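Local coordinates for protein cystatin (Fasciola hepatica, PDB 6I1M) that probably inhibits papain-like cysteine proteases, as a secreted stefin-type cystatin of the liver fluke, at residues 20-23 against 24-28. Residues are numbered along the deposited sequence; the frame is centred on the assembly and turned at random.
Sequences PMIL and SKLLT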
loop_
_atom_site.group_PDB
_atom_site.type_symbol
_atom_site.label_atom_id
_atom_site.label_comp_id
_atom_site.label_asym_id
_atom_site.label_seq_id
_atom_site.Cartn_x
_atom_site.Cartn_y
_atom_site.Cartn_z
ATOM N N PRO A 20 -1.580 3.087 -7.934
ATOM C CA PRO A 20 -0.433 3.497 -8.755
ATOM C C PRO A 20 0.824 3.882 -7.962
ATOM O O PRO A 20 1.906 3.668 -8.468
ATOM C CB PRO A 20 -0.906 4.764 -9.478
ATOM C CG PRO A 20 -2.414 4.619 -9.478
ATOM C CD PRO A 20 -2.737 3.981 -8.149
ATOM N N MET A 21 0.664 4.426 -6.752
ATOM C CA MET A 21 1.813 4.750 -5.866
ATOM C C MET A 21 2.515 3.444 -5.487
ATOM O O MET A 21 3.744 3.393 -5.504
ATOM C CB MET A 21 1.380 5.434 -4.572
ATOM C CG MET A 21 0.861 6.833 -4.720
ATOM S SD MET A 21 0.552 7.502 -3.056
ATOM C CE MET A 21 -0.652 8.769 -3.432
ATOM N N ILE A 22 1.750 2.426 -5.124
ATOM C CA ILE A 22 2.312 1.126 -4.651
ATOM C C ILE A 22 2.972 0.397 -5.821
ATOM O O ILE A 22 4.069 -0.168 -5.616
ATOM C CB ILE A 22 1.264 0.295 -3.903
ATOM C CG1 ILE A 22 0.804 1.055 -2.655
ATOM C CG2 ILE A 22 1.809 -1.079 -3.569
ATOM C CD1 ILE A 22 -0.323 0.398 -1.898
ATOM N N LEU A 23 2.361 0.450 -7.004
ATOM C CA LEU A 23 2.889 -0.196 -8.222
ATOM C C LEU A 23 4.232 0.446 -8.544
ATOM O O LEU A 23 5.216 -0.293 -8.718
ATOM C CB LEU A 23 1.912 0.032 -9.371
ATOM C CG LEU A 23 2.325 -0.502 -10.747
ATOM C CD1 LEU A 23 2.897 -1.908 -10.669
ATOM C CD2 LEU A 23 1.129 -0.482 -11.695
ATOM N N SER A 24 4.243 1.779 -8.595
ATOM C CA SER A 24 5.457 2.571 -8.896
ATOM C C SER A 24 6.581 2.167 -7.934
ATOM O O SER A 24 7.682 1.941 -8.409
ATOM C CB SER A 24 5.193 4.037 -8.858
ATOM O OG SER A 24 6.426 4.715 -8.844
ATOM N N LYS A 25 6.291 2.038 -6.636
ATOM C CA LYS A 25 7.281 1.653 -5.587
ATOM C C LYS A 25 7.811 0.245 -5.863
ATOM O O LYS A 25 9.037 0.071 -5.881
ATOM C CB LYS A 25 6.659 1.646 -4.190
ATOM C CG LYS A 25 7.650 1.463 -3.050
ATOM C CD LYS A 25 8.857 2.363 -3.137
ATOM C CE LYS A 25 9.810 2.161 -1.975
ATOM N NZ LYS A 25 9.666 3.250 -0.981
ATOM N N LEU A 26 6.920 -0.721 -6.105
ATOM C CA LEU A 26 7.330 -2.114 -6.398
ATOM C C LEU A 26 8.160 -2.146 -7.692
ATOM O O LEU A 26 9.179 -2.889 -7.728
ATOM C CB LEU A 26 6.099 -3.013 -6.481
ATOM C CG LEU A 26 5.462 -3.387 -5.145
ATOM C CD1 LEU A 26 4.117 -4.045 -5.383
ATOM C CD2 LEU A 26 6.380 -4.284 -4.330
ATOM N N LEU A 27 7.790 -1.340 -8.689
ATOM C CA LEU A 27 8.495 -1.272 -10.001
ATOM C C LEU A 27 9.899 -0.673 -9.815
ATOM O O LEU A 27 10.900 -1.283 -10.290
ATOM C CB LEU A 27 7.657 -0.471 -11.000
ATOM C CG LEU A 27 8.239 -0.414 -12.411
ATOM C CD1 LEU A 27 8.363 -1.814 -13.029
ATOM C CD2 LEU A 27 7.391 0.482 -13.299
ATOM N N THR A 28 10.017 0.446 -9.106
ATOM C CA THR A 28 11.336 1.104 -8.891
ATOM C C THR A 28 12.235 0.249 -7.985
ATOM O O THR A 28 13.450 0.364 -8.134
ATOM C CB THR A 28 11.173 2.544 -8.395
ATOM O OG1 THR A 28 10.492 2.458 -7.146
ATOM C CG2 THR A 28 10.429 3.421 -9.377
#
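I22 and L26, one turn apart, run alongside each other off the same face of the helix, with I22 CG2 4.2 Å from L26 CD1. With the I22 chi1 at -62°, CG1 lies beside the backbone N, which puts CG2 anti to that N as the methyl that meets L26. L26 CG lies beyond I22 O, 3.5 Å from it, and the same oxygen accepts L26 N at 2.9 Å with a nearly straight N-H...O angle of 167°. Three more i to i+4 bonds join 20-23 to 24-28, S24 N to P20 O, K25 N to M21 O and L27 N to L23 O (2.8 Å), making this a regular alpha-helical segment. P20, a proline inside the helix, has no N-H to give the preceding turn, and the helix kinks there. In the cystatin fold, helix 12-28 packs across a four-stranded antiparallel sheet, and the I22-L26 side is the buried one: I22 meets L40, F55 and V57, both residues touch L38, and L26 reaches P87. The flank is tied to strand 83-90 by K25, whose chain, bent at both chi2 (48°) and chi4, brings NZ to a hydrogen bond with V84 O; M21 also packs on V84.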